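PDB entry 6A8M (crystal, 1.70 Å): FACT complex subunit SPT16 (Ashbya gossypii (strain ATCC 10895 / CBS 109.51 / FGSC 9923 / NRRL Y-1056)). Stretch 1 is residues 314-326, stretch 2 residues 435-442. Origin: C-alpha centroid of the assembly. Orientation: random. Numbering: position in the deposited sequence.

Stretch 1, residues 314-326: MTDNYDFLLLLQE
Stretch 2 (435-442) TKSRSQIS

The contact is anchored by a salt bridge between Asp-319 and Arg-438. Arg-438 NE donates to Asp-319 OD1 at 2.6 Å, nearly straight at 163°, while Arg-438 NH2 reaches Asp-319 OD2 at 3.1 Å in a weak, bent bond (130°). The carboxylate thus meets the guanidinium at its edge, where the N-H groups point. Asp-319 is m (chi2 -19°); Arg-438 runs t, t, p with chi4 82°, bringing its end back to the helix although its CA-to-CB bond points sideways. Two neutral acceptors complete the polar set: Tyr-318 OH donates to the backbone Lys-436 O at 2.6 Å, and Lys-436 NZ donates to Gln-325 OE1 at 2.8 Å, drawing the lysine (p, t, t, t) along the helix to Gln-325 (t, t, chi3 48°).

Residues 314-326 are helical throughout, with phi/psi near -63/-41 and i to i+4 bonds such as Tyr-318 N to Met-314 O (2.8 Å). The second stretch is extended at Thr-435 (-56/147) and Ser-437 (-65/134), with Lys-436 at -132/13 between them, then forms a weakly bonded helical turn about 438-441. Ser-442 OG closes back on Arg-438 O at 2.7 Å. The chains run in opposing order: Asp-319 CA lies 7.3 Å from Arg-438 CA, and Leu-322 CA 8.0 Å from Lys-436 CA.

Apolar packing fills in around these bonds. The CA-to-CB bond of Tyr-318 (t, chi2 82°) points toward the second stretch, and Ile-441 CD1 (p, p) sits over one face of the ring, 4.1 Å from the Tyr-318 ring centroid, in a CH-pi contact. Leu-322 (m, t) places CD2 3.8 Å from Lys-436 CG, against the aliphatic part of the lysine. Thr-315 (p) covers one guanidinium face, with CB 3.7 Å from Arg-438 NH1. Together the stretches bury 418 Å².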

ATOM      1  N   MET A 314      19.278 -25.128   6.782  1.00 19.26           N
ATOM      2  CA  MET A 314      18.598 -24.142   5.951  1.00 17.81           C
ATOM      3  C   MET A 314      17.375 -24.738   5.272  1.00 18.46           C
ATOM      4  O   MET A 314      16.305 -24.114   5.255  1.00 16.27           O
ATOM      5  CB  MET A 314      19.555 -23.572   4.909  1.00 17.23           C
ATOM      6  CG  MET A 314      20.658 -22.754   5.498  1.00 19.10           C
ATOM      7  SD  MET A 314      21.852 -22.310   4.242  1.00 19.14           S
ATOM      8  CE  MET A 314      23.201 -21.768   5.281  1.00 21.70           C
ATOM      9  N   THR A 315      17.496 -25.952   4.725  1.00 16.39           N
ATOM     10  CA  THR A 315      16.347 -26.531   4.025  1.00 17.03           C
ATOM     11  C   THR A 315      15.250 -26.907   5.004  1.00 14.98           C
ATOM     12  O   THR A 315      14.071 -26.724   4.713  1.00 14.72           O
ATOM     13  CB  THR A 315      16.748 -27.752   3.189  1.00 19.28           C
ATOM     14  OG1 THR A 315      17.113 -28.857   4.039  1.00 21.94           O
ATOM     15  CG2 THR A 315      17.872 -27.391   2.254  1.00 18.36           C
ATOM     16  N   ASP A 316      15.623 -27.404   6.180  1.00 16.39           N
ATOM     17  CA  ASP A 316      14.613 -27.747   7.177  1.00 18.24           C
ATOM     18  C   ASP A 316      13.851 -26.501   7.621  1.00 17.76           C
ATOM     19  O   ASP A 316      12.622 -26.524   7.766  1.00 18.73           O
ATOM     20  CB  ASP A 316      15.277 -28.439   8.369  1.00 22.71           C
ATOM     21  CG  ASP A 316      15.768 -29.850   8.046  1.00 28.91           C
ATOM     22  OD1 ASP A 316      15.443 -30.371   6.959  1.00 29.97           O
ATOM     23  OD2 ASP A 316      16.478 -30.442   8.898  1.00 30.15           O
ATOM     24  N   ASN A 317      14.567 -25.399   7.836  1.00 17.57           N
ATOM     25  CA  ASN A 317      13.893 -24.191   8.288  1.00 14.94           C
ATOM     26  C   ASN A 317      13.124 -23.523   7.163  1.00 15.57           C
ATOM     27  O   ASN A 317      12.095 -22.897   7.422  1.00 16.51           O
ATOM     28  CB  ASN A 317      14.898 -23.242   8.924  1.00 14.79           C
ATOM     29  CG  ASN A 317      15.387 -23.764  10.263  1.00 17.45           C
ATOM     30  OD1 ASN A 317      14.689 -24.552  10.920  1.00 17.88           O
ATOM     31  ND2 ASN A 317      16.598 -23.382  10.652  1.00 17.23           N
ATOM     32  N   TYR A 318      13.579 -23.656   5.914  1.00 15.58           N
ATOM     33  CA  TYR A 318      12.753 -23.165   4.819  1.00 15.85           C
ATOM     34  C   TYR A 318      11.476 -23.985   4.690  1.00 17.56           C
ATOM     35  O   TYR A 318      10.403 -23.437   4.425  1.00 15.77           O
ATOM     36  CB  TYR A 318      13.514 -23.159   3.495  1.00 15.31           C
ATOM     37  CG  TYR A 318      12.625 -22.624   2.393  1.00 15.25           C
ATOM     38  CD1 TYR A 318      12.462 -21.260   2.215  1.00 16.43           C
ATOM     39  CD2 TYR A 318      11.887 -23.479   1.587  1.00 14.44           C
ATOM     40  CE1 TYR A 318      11.612 -20.755   1.228  1.00 14.32           C
ATOM     41  CE2 TYR A 318      11.038 -22.985   0.589  1.00 16.45           C
ATOM     42  CZ  TYR A 318      10.910 -21.617   0.423  1.00 16.39           C
ATOM     43  OH  TYR A 318      10.070 -21.098  -0.539  1.00 16.28           O
ATOM     44  N   ASP A 319      11.575 -25.304   4.861  1.00 16.82           N
ATOM     45  CA  ASP A 319      10.369 -26.129   4.847  1.00 15.93           C
ATOM     46  C   ASP A 319       9.394 -25.676   5.918  1.00 17.21           C
ATOM     47  O   ASP A 319       8.183 -25.596   5.675  1.00 18.20           O
ATOM     48  CB  ASP A 319      10.723 -27.602   5.053  1.00 18.19           C
ATOM     49  CG  ASP A 319      11.431 -28.212   3.858  1.00 20.74           C
ATOM     50  OD1 ASP A 319      11.345 -27.633   2.747  1.00 18.47           O
ATOM     51  OD2 ASP A 319      12.054 -29.283   4.041  1.00 21.36           O
ATOM     52  N   PHE A 320       9.907 -25.404   7.119  1.00 17.12           N
ATOM     53  CA  PHE A 320       9.065 -24.901   8.201  1.00 16.89           C
ATOM     54  C   PHE A 320       8.443 -23.558   7.850  1.00 16.17           C
ATOM     55  O   PHE A 320       7.257 -23.331   8.112  1.00 17.13           O
ATOM     56  CB  PHE A 320       9.871 -24.775   9.493  1.00 15.27           C
ATOM     57  CG  PHE A 320       9.160 -23.967  10.530  1.00 17.45           C
ATOM     58  CD1 PHE A 320       8.133 -24.532  11.251  1.00 19.68           C
ATOM     59  CD2 PHE A 320       9.462 -22.615  10.718  1.00 19.53           C
ATOM     60  CE1 PHE A 320       7.445 -23.789  12.189  1.00 20.07           C
ATOM     61  CE2 PHE A 320       8.770 -21.864  11.642  1.00 19.33           C
ATOM     62  CZ  PHE A 320       7.765 -22.445  12.371  1.00 18.90           C
ATOM     63  N   LEU A 321       9.231 -22.643   7.270  1.00 14.05           N
ATOM     64  CA  LEU A 321       8.706 -21.331   6.902  1.00 13.60           C
ATOM     65  C   LEU A 321       7.491 -21.461   5.992  1.00 14.77           C
ATOM     66  O   LEU A 321       6.500 -20.740   6.161  1.00 14.47           O
ATOM     67  CB  LEU A 321       9.804 -20.506   6.224  1.00 15.88           C
ATOM     68  CG  LEU A 321       9.467 -19.119   5.698  1.00 17.56           C
ATOM     69  CD1 LEU A 321       9.084 -18.208   6.854  1.00 16.54           C
ATOM     70  CD2 LEU A 321      10.675 -18.569   4.946  1.00 18.62           C
ATOM     71  N   LEU A 322       7.531 -22.406   5.042  1.00 16.21           N
ATOM     72  CA  LEU A 322       6.367 -22.653   4.192  1.00 16.28           C
ATOM     73  C   LEU A 322       5.159 -23.093   5.004  1.00 16.52           C
ATOM     74  O   LEU A 322       4.034 -22.629   4.759  1.00 18.93           O
ATOM     75  CB  LEU A 322       6.682 -23.724   3.151  1.00 18.14           C
ATOM     76  CG  LEU A 322       7.507 -23.321   1.946  1.00 18.60           C
ATOM     77  CD1 LEU A 322       7.763 -24.570   1.084  1.00 18.65           C
ATOM     78  CD2 LEU A 322       6.807 -22.218   1.146  1.00 18.55           C
ATOM     79  N   LEU A 323       5.368 -24.024   5.940  1.00 14.05           N
ATOM     80  CA  LEU A 323       4.285 -24.522   6.786  1.00 16.70           C
ATOM     81  C   LEU A 323       3.713 -23.417   7.654  1.00 17.41           C
ATOM     82  O   LEU A 323       2.500 -23.360   7.881  1.00 17.49           O
ATOM     83  CB  LEU A 323       4.793 -25.672   7.662  1.00 18.20           C
ATOM     84  CG  LEU A 323       5.242 -26.917   6.886  1.00 19.23           C
ATOM     85  CD1 LEU A 323       5.772 -27.991   7.799  1.00 21.52           C
ATOM     86  CD2 LEU A 323       4.066 -27.446   6.067  1.00 22.55           C
ATOM     87  N   LEU A 324       4.571 -22.519   8.139  1.00 16.23           N
ATOM     88  CA  LEU A 324       4.107 -21.403   8.962  1.00 15.32           C
ATOM     89  C   LEU A 324       3.245 -20.443   8.154  1.00 16.85           C
ATOM     90  O   LEU A 324       2.190 -19.988   8.622  1.00 15.25           O
ATOM     91  CB  LEU A 324       5.312 -20.674   9.565  1.00 14.40           C
ATOM     92  CG  LEU A 324       4.989 -19.361  10.288  1.00 13.75           C
ATOM     93  CD1 LEU A 324       4.124 -19.691  11.518  1.00 14.57           C
ATOM     94  CD2 LEU A 324       6.260 -18.660  10.724  1.00 14.01           C
ATOM     95  N   GLN A 325       3.687 -20.098   6.943  1.00 16.58           N
ATOM     96  CA  GLN A 325       2.869 -19.224   6.107  1.00 17.88           C
ATOM     97  C   GLN A 325       1.514 -19.858   5.838  1.00 18.37           C
ATOM     98  O   GLN A 325       0.478 -19.186   5.899  1.00 16.38           O
ATOM     99  CB  GLN A 325       3.580 -18.918   4.782  1.00 19.91           C
ATOM    100  CG  GLN A 325       2.863 -17.787   4.023  1.00 19.43           C
ATOM    101  CD  GLN A 325       3.163 -17.745   2.539  1.00 20.21           C
ATOM    102  OE1 GLN A 325       3.103 -18.770   1.844  1.00 23.76           O
ATOM    103  NE2 GLN A 325       3.452 -16.550   2.036  1.00 16.72           N
ATOM    104  N   GLU A 326       1.508 -21.157   5.555  1.00 19.00           N
ATOM    105  CA  GLU A 326       0.252 -21.860   5.323  1.00 21.27           C
ATOM    106  C   GLU A 326      -0.651 -21.796   6.550  1.00 20.99           C
ATOM    107  O   GLU A 326      -1.862 -21.576   6.426  1.00 20.21           O
ATOM    108  CB  GLU A 326       0.543 -23.310   4.930  1.00 26.97           C
ATOM    109  CG  GLU A 326      -0.697 -24.178   4.778  1.00 34.22           C
ATOM    110  CD  GLU A 326      -1.548 -23.793   3.580  1.00 40.10           C
ATOM    111  OE1 GLU A 326      -0.990 -23.307   2.576  1.00 40.85           O
ATOM    112  OE2 GLU A 326      -2.782 -23.973   3.648  1.00 42.44           O
ATOM    113  N   THR A 435       6.220 -19.517  -7.872  1.00 17.44           N
ATOM    114  CA  THR A 435       6.547 -20.684  -7.060  1.00 15.56           C
ATOM    115  C   THR A 435       7.296 -20.314  -5.777  1.00 15.00           C
ATOM    116  O   THR A 435       8.066 -19.347  -5.713  1.00 15.76           O
ATOM    117  CB  THR A 435       7.382 -21.703  -7.867  1.00 15.93           C
ATOM    118  OG1 THR A 435       7.660 -22.841  -7.042  1.00 16.86           O
ATOM    119  CG2 THR A 435       8.713 -21.085  -8.291  1.00 17.38           C
ATOM    120  N   LYS A 436       7.041 -21.104  -4.735  1.00 15.11           N
ATOM    121  CA  LYS A 436       7.845 -21.088  -3.525  1.00 13.19           C
ATOM    122  C   LYS A 436       8.216 -22.506  -3.121  1.00 13.39           C
ATOM    123  O   LYS A 436       8.686 -22.716  -2.004  1.00 16.72           O
ATOM    124  CB  LYS A 436       7.110 -20.392  -2.380  1.00 13.22           C
ATOM    125  CG  LYS A 436       5.671 -20.909  -2.181  1.00 16.27           C
ATOM    126  CD  LYS A 436       4.839 -19.847  -1.475  1.00 17.41           C
ATOM    127  CE  LYS A 436       3.414 -20.313  -1.221  1.00 19.76           C
ATOM    128  NZ  LYS A 436       2.534 -19.144  -0.878  1.00 19.45           N
ATOM    129  N   SER A 437       8.009 -23.478  -4.001  1.00 14.73           N
ATOM    130  CA  SER A 437       8.389 -24.846  -3.685  1.00 16.58           C
ATOM    131  C   SER A 437       9.896 -24.907  -3.551  1.00 16.45           C
ATOM    132  O   SER A 437      10.612 -24.342  -4.379  1.00 17.47           O
ATOM    133  CB  SER A 437       7.910 -25.784  -4.784  1.00 23.44           C
ATOM    134  OG  SER A 437       6.490 -25.782  -4.814  1.00 29.22           O
ATOM    135  N   ARG A 438      10.382 -25.575  -2.499  1.00 16.54           N
ATOM    136  CA  ARG A 438      11.824 -25.594  -2.252  1.00 14.90           C
ATOM    137  C   ARG A 438      12.591 -26.119  -3.462  1.00 17.26           C
ATOM    138  O   ARG A 438      13.635 -25.571  -3.830  1.00 20.27           O
ATOM    139  CB  ARG A 438      12.141 -26.438  -1.010  1.00 17.97           C
ATOM    140  CG  ARG A 438      13.644 -26.462  -0.698  1.00 18.62           C
ATOM    141  CD  ARG A 438      13.966 -26.807   0.761  1.00 20.42           C
ATOM    142  NE  ARG A 438      13.391 -28.087   1.199  1.00 23.06           N
ATOM    143  CZ  ARG A 438      13.942 -29.276   0.956  1.00 25.61           C
ATOM    144  NH1 ARG A 438      15.068 -29.371   0.258  1.00 23.75           N
ATOM    145  NH2 ARG A 438      13.362 -30.381   1.412  1.00 28.28           N
ATOM    146  N   SER A 439      12.057 -27.142  -4.128  1.00 17.79           N
ATOM    147  CA  SER A 439      12.738 -27.722  -5.277  1.00 18.13           C
ATOM    148  C   SER A 439      12.928 -26.727  -6.411  1.00 19.20           C
ATOM    149  O   SER A 439      13.765 -26.969  -7.288  1.00 22.83           O
ATOM    150  CB  SER A 439      11.959 -28.932  -5.788  1.00 22.46           C
ATOM    151  OG  SER A 439      10.646 -28.541  -6.163  1.00 24.84           O
ATOM    152  N   GLN A 440      12.151 -25.640  -6.435  1.00 16.90           N
ATOM    153  CA  GLN A 440      12.196 -24.671  -7.523  1.00 18.03           C
ATOM    154  C   GLN A 440      12.840 -23.355  -7.142  1.00 19.29           C
ATOM    155  O   GLN A 440      13.023 -22.504  -8.024  1.00 19.33           O
ATOM    156  CB  GLN A 440      10.788 -24.382  -8.058  1.00 18.21           C
ATOM    157  CG  GLN A 440      10.199 -25.564  -8.813  1.00 18.18           C
ATOM    158  CD  GLN A 440       8.815 -25.280  -9.300  1.00 24.41           C
ATOM    159  OE1 GLN A 440       7.862 -25.275  -8.518  1.00 28.14           O
ATOM    160  NE2 GLN A 440       8.686 -25.012 -10.589  1.00 25.88           N
ATOM    161  N   ILE A 441      13.152 -23.146  -5.864  1.00 16.97           N
ATOM    162  CA  ILE A 441      13.916 -21.979  -5.437  1.00 15.53           C
ATOM    163  C   ILE A 441      15.315 -22.374  -4.971  1.00 18.47           C
ATOM    164  O   ILE A 441      16.068 -21.529  -4.457  1.00 17.69           O
ATOM    165  CB  ILE A 441      13.153 -21.145  -4.379  1.00 14.73           C
ATOM    166  CG1 ILE A 441      12.723 -21.926  -3.116  1.00 13.74           C
ATOM    167  CG2 ILE A 441      11.876 -20.594  -5.012  1.00 14.15           C
ATOM    168  CD1 ILE A 441      13.803 -22.295  -2.135  1.00 14.69           C
ATOM    169  N   SER A 442      15.692 -23.632  -5.173  1.00 19.68           N
ATOM    170  CA  SER A 442      16.991 -24.162  -4.790  1.00 21.13           C
ATOM    171  C   SER A 442      17.835 -24.382  -6.033  1.00 24.31           C
ATOM    172  O   SER A 442      17.362 -24.956  -7.016  1.00 23.61           O
ATOM    173  CB  SER A 442      16.855 -25.484  -4.034  1.00 20.06           C
ATOM    174  OG  SER A 442      16.152 -25.282  -2.822  1.00 19.27           O
TER